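Local coordinates for protein glucokinase (Enterococcus faecalis, PDB 2QM1) that probably phosphorylates glucose with ATP as phosphate donor, as a zinc- and magnesium-binding member of the ROK family of sugar kinases, at residues E230-E233 with F238-M241; V199-S204 with G220-S225; F20-T25 with V29-S34. One frame throughout, in Å; residues are numbered along the deposited sequence. Where two conformers were deposited one is given.

Overall arrangement
Contact 3 comes first in the chain and lies on one side of the molecule. It pairs strands 17-24 and 29-36, the edge hairpin of the five-strand mixed sheet that opens the actin-like ATPase fold. Contacts 1 and 2 belong to a distant helical region. The centre of contact 3 is about 38 Å from the centre of contact 1 and about 38 Å from the centre of contact 2. Contacts 1 and 2 are neighbours, with centres about 12 Å apart, and they touch: F238 CZ of contact 1 packs 3.4 Å from A200 O of contact 2. Contact 3 comes no nearer than about 21 Å to contact 2 and about 23 Å to contact 1, nearest atoms. All three lie away from the zinc and magnesium sites.

Contact 1 of 3, residues E230-E233 with F238-M241; sequences EFAE and FALM
A232 and A239 meet where helix 225-233 gives way to helix 237-261 after a short turn. Their CA atoms are 4.6 Å apart, an approach that small residues allow. The apolar contacts centre on the two methyl groups. A239 CB lies 3.8 Å from A232 CB and 3.4 Å from F231 CB. F231 touches with its CB alone; its ring leads away to helix 212-218, where it packs on E212 and L213. L240 adds a branch on the other helix: chi1 of -75° sets its CG beside the backbone N, which brings CD2 to 3.8 Å from A232 CB. Carbons also press on the backbone of A232. A239 CB is 3.3 Å from A232 N, and L240 CD2 is 3.5 Å from A232 O. These are packing contacts and not polar bonds. Outside the pair, F278 of helix 277-289 packs on both A232 and L240. The polar bond nearby is made in the turn, where D236 accepts a hydrogen bond from F238 N at the start of the second helix. Two successive helices thus approach closely through methyl and methylene groups over a small shared surface, 174 Å² in all, while D236 serves the backbone beside them.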
loop_
_atom_site.group_PDB
_atom_site.type_symbol
_atom_site.label_atom_id
_atom_site.label_comp_id
_atom_site.label_asym_id
_atom_site.label_seq_id
_atom_site.Cartn_x
_atom_site.Cartn_y
_atom_site.Cartn_z
ATOM N N GLU B 230 -3.144 -31.039 -0.457
ATOM C CA GLU B 230 -3.126 -32.318 -1.173
ATOM C C GLU B 230 -4.409 -33.169 -0.935
ATOM O O GLU B 230 -4.927 -33.785 -1.876
ATOM C CB GLU B 230 -1.843 -33.113 -0.854
ATOM C CG GLU B 230 -1.568 -34.290 -1.810
ATOM C CD GLU B 230 -0.347 -35.164 -1.424
ATOM O OE1 GLU B 230 0.670 -35.140 -2.151
ATOM O OE2 GLU B 230 -0.393 -35.899 -0.407
ATOM N N PHE B 231 -4.917 -33.192 0.302
ATOM C CA PHE B 231 -6.212 -33.835 0.590
ATOM C C PHE B 231 -7.306 -33.147 -0.192
ATOM O O PHE B 231 -8.180 -33.808 -0.721
ATOM C CB PHE B 231 -6.556 -33.811 2.069
ATOM C CG PHE B 231 -5.876 -34.877 2.871
ATOM C CD1 PHE B 231 -4.924 -34.539 3.835
ATOM C CD2 PHE B 231 -6.169 -36.225 2.658
ATOM C CE1 PHE B 231 -4.278 -35.538 4.599
ATOM C CE2 PHE B 231 -5.530 -37.234 3.411
ATOM C CZ PHE B 231 -4.586 -36.886 4.383
ATOM N N ALA B 232 -7.232 -31.817 -0.282
ATOM C CA ALA B 232 -8.233 -31.052 -1.009
ATOM C C ALA B 232 -8.212 -31.420 -2.489
ATOM O O ALA B 232 -9.233 -31.810 -3.039
ATOM C CB ALA B 232 -8.050 -29.558 -0.810
ATOM N N GLU B 233 -7.043 -31.322 -3.116
ATOM C CA GLU B 233 -6.919 -31.614 -4.541
ATOM C C GLU B 233 -7.471 -33.015 -4.828
ATOM O O GLU B 233 -8.278 -33.207 -5.744
ATOM C CB GLU B 233 -5.451 -31.477 -4.976
ATOM C CG GLU B 233 -5.196 -31.497 -6.478
ATOM C CD GLU B 233 -3.849 -30.833 -6.866
ATOM O OE1 GLU B 233 -2.963 -30.641 -5.968
ATOM O OE2 GLU B 233 -3.666 -30.509 -8.086
ATOM N N PHE B 238 -13.472 -32.394 3.640
ATOM C CA PHE B 238 -13.060 -31.568 4.756
ATOM C C PHE B 238 -11.902 -30.661 4.380
ATOM O O PHE B 238 -11.963 -29.468 4.629
ATOM C CB PHE B 238 -12.744 -32.377 6.036
ATOM C CG PHE B 238 -12.416 -31.499 7.234
ATOM C CD1 PHE B 238 -13.352 -30.569 7.711
ATOM C CD2 PHE B 238 -11.182 -31.596 7.876
ATOM C CE1 PHE B 238 -13.074 -29.734 8.787
ATOM C CE2 PHE B 238 -10.881 -30.785 8.967
ATOM C CZ PHE B 238 -11.834 -29.837 9.430
ATOM N N ALA B 239 -10.848 -31.224 3.799
ATOM C CA ALA B 239 -9.759 -30.419 3.256
ATOM C C ALA B 239 -10.243 -29.288 2.352
ATOM O O ALA B 239 -9.628 -28.225 2.288
ATOM C CB ALA B 239 -8.772 -31.282 2.537
ATOM N N LEU B 240 -11.350 -29.517 1.661
ATOM C CA LEU B 240 -11.873 -28.547 0.695
ATOM C C LEU B 240 -12.572 -27.392 1.414
ATOM O O LEU B 240 -12.584 -26.262 0.913
ATOM C CB LEU B 240 -12.849 -29.230 -0.289
ATOM C CG LEU B 240 -12.212 -30.114 -1.368
ATOM C CD1 LEU B 240 -13.223 -31.076 -2.016
ATOM C CD2 LEU B 240 -11.509 -29.203 -2.401
HETATM N N MSE B 241 -13.180 -27.703 2.556
HETATM C CA MSE B 241 -13.793 -26.707 3.427
HETATM C C MSE B 241 -12.712 -25.809 4.048
HETATM O O MSE B 241 -12.897 -24.586 4.090
HETATM C CB MSE B 241 -14.631 -27.399 4.506
HETATM C CG MSE B 241 -15.572 -26.495 5.307
HETATM SE SE MSE B 241 -16.453 -27.419 6.815
HETATM C CE MSE B 241 -17.915 -28.122 5.748
#

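Contact 2 of 3, residues V199-S204 with G220-S225; sequences VARHLS and GQDVSS
R201 reaches from helix 193-203 toward D222 in the loop that follows helix 212-218. The closest contacts are made by one guanidinium nitrogen, NH2, which meets D222 OD2 and G220 O. R201 NH2 stands 3.5 Å from D222 OD2 and forms a long salt bridge. OD2 stands off the plane of the guanidinium, and the carboxylate is turned 67° from that plane. The pair is therefore electrostatic without a directed bond. G220 O sits at the edge of the guanidinium, 3.7 Å from R201 NH2, too far to count as a bond. The R201 chain is extended from CG to NE, which carries the charge across to the loop. D222 has CG beside its own backbone N (chi1 -61°), and this brings OD2 nearer the arginine. Further out, G220 ends helix 212-218 in a Schellman motif. At the other end of the loop, S224 is the N-cap of helix 225-233 and its OG bonds to D227. The helix that carries R201 is set against helix 212-218 by A200 on I217 and by S204 OG to D218. R201 was deposited in two conformers and touches a crystal neighbour. Such an exposed ion pair is probably weak and easily rearranged.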
loop_
_atom_site.group_PDB
_atom_site.type_symbol
_atom_site.label_atom_id
_atom_site.label_comp_id
_atom_site.label_asym_id
_atom_site.label_seq_id
_atom_site.Cartn_x
_atom_site.Cartn_y
_atom_site.Cartn_z
ATOM N N VAL B 199 -7.306 -23.178 11.624
ATOM C CA VAL B 199 -8.588 -22.996 10.936
ATOM C C VAL B 199 -9.262 -24.368 10.832
ATOM O O VAL B 199 -10.481 -24.485 10.886
ATOM C CB VAL B 199 -8.393 -22.410 9.509
ATOM C CG1 VAL B 199 -9.592 -22.703 8.619
ATOM C CG2 VAL B 199 -8.091 -20.879 9.562
ATOM N N ALA B 200 -8.455 -25.407 10.612
ATOM C CA ALA B 200 -9.029 -26.735 10.448
ATOM C C ALA B 200 -9.544 -27.272 11.813
ATOM O O ALA B 200 -10.633 -27.848 11.876
ATOM C CB ALA B 200 -8.006 -27.685 9.771
ATOM N N ARG B 201 -8.760 -27.036 12.874
ATOM C CA ARG B 201 -9.110 -27.379 14.279
ATOM C C ARG B 201 -10.444 -26.818 14.714
ATOM O O ARG B 201 -11.081 -27.350 15.623
ATOM C CB ARG B 201 -8.042 -26.863 15.265
ATOM C CG ARG B 201 -7.158 -27.927 15.789
ATOM C CD ARG B 201 -5.841 -27.372 16.283
ATOM N NE ARG B 201 -4.870 -28.430 16.391
ATOM C CZ ARG B 201 -3.665 -28.299 16.923
ATOM N NH1 ARG B 201 -3.264 -27.136 17.429
ATOM N NH2 ARG B 201 -2.869 -29.346 16.968
ATOM N N HIS B 202 -10.858 -25.733 14.072
ATOM C CA HIS B 202 -12.070 -25.050 14.468
ATOM C C HIS B 202 -13.251 -25.225 13.555
ATOM O O HIS B 202 -14.362 -25.071 13.992
ATOM C CB HIS B 202 -11.752 -23.606 14.850
ATOM C CG HIS B 202 -10.947 -23.520 16.114
ATOM N ND1 HIS B 202 -11.519 -23.613 17.367
ATOM C CD2 HIS B 202 -9.614 -23.408 16.317
ATOM C CE1 HIS B 202 -10.578 -23.539 18.287
ATOM N NE2 HIS B 202 -9.412 -23.418 17.676
ATOM N N LEU B 203 -13.002 -25.625 12.315
ATOM C CA LEU B 203 -14.043 -25.981 11.372
ATOM C C LEU B 203 -14.481 -27.435 11.503
ATOM O O LEU B 203 -15.475 -27.852 10.905
ATOM C CB LEU B 203 -13.537 -25.767 9.954
ATOM C CG LEU B 203 -13.479 -24.390 9.331
ATOM C CD1 LEU B 203 -12.942 -24.557 7.930
ATOM C CD2 LEU B 203 -14.869 -23.892 9.231
ATOM N N SER B 204 -13.697 -28.209 12.243
ATOM C CA SER B 204 -13.908 -29.644 12.410
ATOM C C SER B 204 -15.321 -29.927 12.917
ATOM O O SER B 204 -16.011 -30.796 12.407
ATOM C CB SER B 204 -12.858 -30.215 13.365
ATOM O OG SER B 204 -13.288 -31.427 13.943
ATOM N N GLY B 220 -4.832 -34.344 16.880
ATOM C CA GLY B 220 -3.768 -33.481 17.346
ATOM C C GLY B 220 -2.548 -33.358 16.442
ATOM O O GLY B 220 -1.506 -32.819 16.853
ATOM N N GLN B 221 -2.664 -33.834 15.208
ATOM C CA GLN B 221 -1.543 -33.756 14.282
ATOM C C GLN B 221 -1.345 -32.340 13.733
ATOM O O GLN B 221 -2.314 -31.639 13.404
ATOM C CB GLN B 221 -1.703 -34.757 13.140
ATOM C CG GLN B 221 -1.687 -36.236 13.546
ATOM C CD GLN B 221 -1.634 -37.148 12.335
ATOM O OE1 GLN B 221 -2.184 -38.245 12.339
ATOM N NE2 GLN B 221 -0.986 -36.683 11.281
ATOM N N ASP B 222 -0.082 -31.925 13.649
ATOM C CA ASP B 222 0.281 -30.665 13.014
ATOM C C ASP B 222 0.607 -30.886 11.546
ATOM O O ASP B 222 1.757 -30.732 11.089
ATOM C CB ASP B 222 1.439 -30.034 13.759
ATOM C CG ASP B 222 1.079 -29.738 15.186
ATOM O OD1 ASP B 222 1.623 -30.406 16.079
ATOM O OD2 ASP B 222 0.210 -28.867 15.395
ATOM N N VAL B 223 -0.447 -31.250 10.822
ATOM C CA VAL B 223 -0.380 -31.554 9.402
ATOM C C VAL B 223 0.064 -30.345 8.635
ATOM O O VAL B 223 -0.402 -29.241 8.898
ATOM C CB VAL B 223 -1.744 -32.042 8.880
ATOM C CG1 VAL B 223 -1.590 -32.542 7.454
ATOM C CG2 VAL B 223 -2.254 -33.159 9.771
ATOM N N SER B 224 0.984 -30.548 7.696
ATOM C CA SER B 224 1.486 -29.430 6.905
ATOM C C SER B 224 0.368 -28.824 6.033
ATOM O O SER B 224 -0.641 -29.476 5.766
ATOM C CB SER B 224 2.656 -29.885 6.041
ATOM O OG SER B 224 2.176 -30.660 4.966
ATOM N N SER B 225 0.544 -27.564 5.631
ATOM C CA SER B 225 -0.381 -26.898 4.699
ATOM C C SER B 225 -0.428 -27.640 3.359
ATOM O O SER B 225 -1.499 -27.783 2.766
ATOM C CB SER B 225 0.032 -25.446 4.468
ATOM O OG SER B 225 -0.202 -24.654 5.615
#

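Contact 3 of 3, residues F20-T25 with V29-S34; sequences FAILTT and VQQKWS
F20 and W33 lie face against face across an antiparallel hairpin. The F20 ring and the five-membered ring of W33 form an offset stack, centroids 4.4 Å apart and planes 6° from parallel. The offset brings F20 CB over the six-membered ring of W33 as a CH-pi contact, 3.5 Å from its centroid. W33 chi1 is 71°, with CG between the backbone N and carbonyl carbon, and this lays the indole over F20. I22 abuts the indole edge: its CD1 lies 3.6 Å from W33 CZ3. The Q31 side chain also covers I22. Its CG lies against I22 CB, and Q31 NE2 comes 3.6 Å from I22 CD1, while Q31 OE1 bonds to R57. Q30 runs across T24 at about a right angle, with Q30 NE2 3.2 Å from T24 CG2, a contact and not a bond. The other face of the sheet has L23 CD2 against V29 CG2 at 3.8 Å, with A21 beside V29.

The backbones bond in both directions at F20 and W33, then I22 N bonds to Q31 O. Next comes a classic beta bulge, where Q30 and Q31 both face I22. I22 O receives Q30 N at 2.6 Å and, weakly, Q31 N. Backbone bonds thus hold a hairpin covered on both faces: F20 and W33 meet helix 46-60, whose S53 bonds W33 NE1, and A21 and L23 meet helix 310-318.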
loop_
_atom_site.group_PDB
_atom_site.type_symbol
_atom_site.label_atom_id
_atom_site.label_comp_id
_atom_site.label_asym_id
_atom_site.label_seq_id
_atom_site.Cartn_x
_atom_site.Cartn_y
_atom_site.Cartn_z
ATOM N N PHE B 20 24.008 -18.238 2.553
ATOM C CA PHE B 20 24.844 -17.292 1.803
ATOM C C PHE B 20 24.854 -17.714 0.352
ATOM O O PHE B 20 24.694 -18.922 0.035
ATOM C CB PHE B 20 26.273 -17.337 2.307
ATOM C CG PHE B 20 26.414 -17.150 3.781
ATOM C CD1 PHE B 20 26.808 -15.930 4.297
ATOM C CD2 PHE B 20 26.199 -18.206 4.660
ATOM C CE1 PHE B 20 26.950 -15.753 5.675
ATOM C CE2 PHE B 20 26.322 -18.025 6.048
ATOM C CZ PHE B 20 26.719 -16.807 6.549
ATOM N N ALA B 21 25.007 -16.734 -0.537
ATOM C CA ALA B 21 25.359 -17.060 -1.914
ATOM C C ALA B 21 26.257 -16.000 -2.456
ATOM O O ALA B 21 26.201 -14.865 -2.001
ATOM C CB ALA B 21 24.145 -17.179 -2.804
ATOM N N ILE B 22 27.019 -16.407 -3.468
ATOM C CA ILE B 22 27.812 -15.545 -4.295
ATOM C C ILE B 22 27.241 -15.622 -5.692
ATOM O O ILE B 22 27.017 -16.705 -6.247
ATOM C CB ILE B 22 29.284 -15.944 -4.288
ATOM C CG1 ILE B 22 29.907 -15.636 -2.915
ATOM C CG2 ILE B 22 30.021 -15.192 -5.363
ATOM C CD1 ILE B 22 31.166 -16.378 -2.686
ATOM N N LEU B 23 27.004 -14.449 -6.259
ATOM C CA LEU B 23 26.272 -14.391 -7.493
ATOM C C LEU B 23 26.990 -13.489 -8.450
ATOM O O LEU B 23 27.764 -12.634 -8.019
ATOM C CB LEU B 23 24.872 -13.820 -7.202
ATOM C CG LEU B 23 23.861 -14.627 -6.376
ATOM C CD1 LEU B 23 23.916 -14.291 -4.900
ATOM C CD2 LEU B 23 22.426 -14.383 -6.858
ATOM N N THR B 24 26.725 -13.652 -9.747
ATOM C CA THR B 24 27.185 -12.661 -10.734
ATOM C C THR B 24 26.341 -11.414 -10.554
ATOM O O THR B 24 25.252 -11.475 -9.937
ATOM C CB THR B 24 26.973 -13.123 -12.198
ATOM O OG1 THR B 24 25.568 -13.228 -12.446
ATOM C CG2 THR B 24 27.639 -14.481 -12.478
ATOM N N THR B 25 26.818 -10.288 -11.094
ATOM C CA THR B 25 26.064 -9.058 -10.993
ATOM C C THR B 25 24.743 -9.137 -11.741
ATOM O O THR B 25 23.892 -8.332 -11.485
ATOM C CB THR B 25 26.844 -7.794 -11.439
ATOM O OG1 THR B 25 27.186 -7.904 -12.829
ATOM C CG2 THR B 25 28.148 -7.549 -10.551
ATOM N N VAL B 29 23.524 -17.443 -9.519
ATOM C CA VAL B 29 24.156 -17.982 -8.323
ATOM C C VAL B 29 25.421 -18.782 -8.709
ATOM O O VAL B 29 25.337 -19.710 -9.496
ATOM C CB VAL B 29 23.106 -18.902 -7.518
ATOM C CG1 VAL B 29 23.729 -19.520 -6.263
ATOM C CG2 VAL B 29 21.889 -18.118 -7.119
ATOM N N GLN B 30 26.593 -18.409 -8.188
ATOM C CA GLN B 30 27.819 -19.169 -8.423
ATOM C C GLN B 30 28.111 -20.247 -7.337
ATOM O O GLN B 30 28.567 -21.337 -7.678
ATOM C CB GLN B 30 29.003 -18.201 -8.562
ATOM C CG GLN B 30 28.875 -17.163 -9.721
ATOM C CD GLN B 30 30.045 -16.167 -9.804
ATOM O OE1 GLN B 30 30.755 -15.888 -8.803
ATOM N NE2 GLN B 30 30.225 -15.602 -10.977
ATOM N N GLN B 31 27.839 -19.938 -6.048
ATOM C CA GLN B 31 28.039 -20.850 -4.881
ATOM C C GLN B 31 27.032 -20.547 -3.819
ATOM O O GLN B 31 26.656 -19.411 -3.696
ATOM C CB GLN B 31 29.379 -20.617 -4.173
ATOM C CG GLN B 31 30.301 -19.682 -4.830
ATOM C CD GLN B 31 31.673 -19.695 -4.212
ATOM O OE1 GLN B 31 31.923 -20.368 -3.199
ATOM N NE2 GLN B 31 32.578 -18.934 -4.810
ATOM N N LYS B 32 26.634 -21.565 -3.035
ATOM C CA LYS B 32 25.747 -21.407 -1.888
ATOM C C LYS B 32 26.314 -22.165 -0.727
ATOM O O LYS B 32 26.982 -23.170 -0.930
ATOM C CB LYS B 32 24.362 -22.047 -2.154
ATOM C CG LYS B 32 23.568 -21.486 -3.360
ATOM C CD LYS B 32 22.412 -22.419 -3.667
ATOM C CE LYS B 32 21.392 -22.479 -2.543
ATOM N NZ LYS B 32 20.198 -23.287 -3.058
ATOM N N TRP B 33 26.002 -21.706 0.495
ATOM C CA TRP B 33 26.422 -22.393 1.727
ATOM C C TRP B 33 25.608 -21.913 2.907
ATOM O O TRP B 33 24.863 -20.924 2.800
ATOM C CB TRP B 33 27.923 -22.247 1.951
ATOM C CG TRP B 33 28.445 -20.878 2.360
ATOM C CD1 TRP B 33 28.738 -20.469 3.634
ATOM C CD2 TRP B 33 28.800 -19.783 1.498
ATOM N NE1 TRP B 33 29.252 -19.179 3.630
ATOM C CE2 TRP B 33 29.302 -18.727 2.338
ATOM C CE3 TRP B 33 28.767 -19.587 0.107
ATOM C CZ2 TRP B 33 29.736 -17.490 1.827
ATOM C CZ3 TRP B 33 29.187 -18.346 -0.415
ATOM C CH2 TRP B 33 29.675 -17.306 0.455
ATOM N N SER B 34 25.638 -22.644 4.007
ATOM C CA SER B 34 24.860 -22.186 5.168
ATOM C C SER B 34 25.540 -22.544 6.474
ATOM O O SER B 34 26.561 -23.248 6.473
ATOM C CB SER B 34 23.353 -22.635 5.112
ATOM O OG SER B 34 23.243 -24.046 5.124
#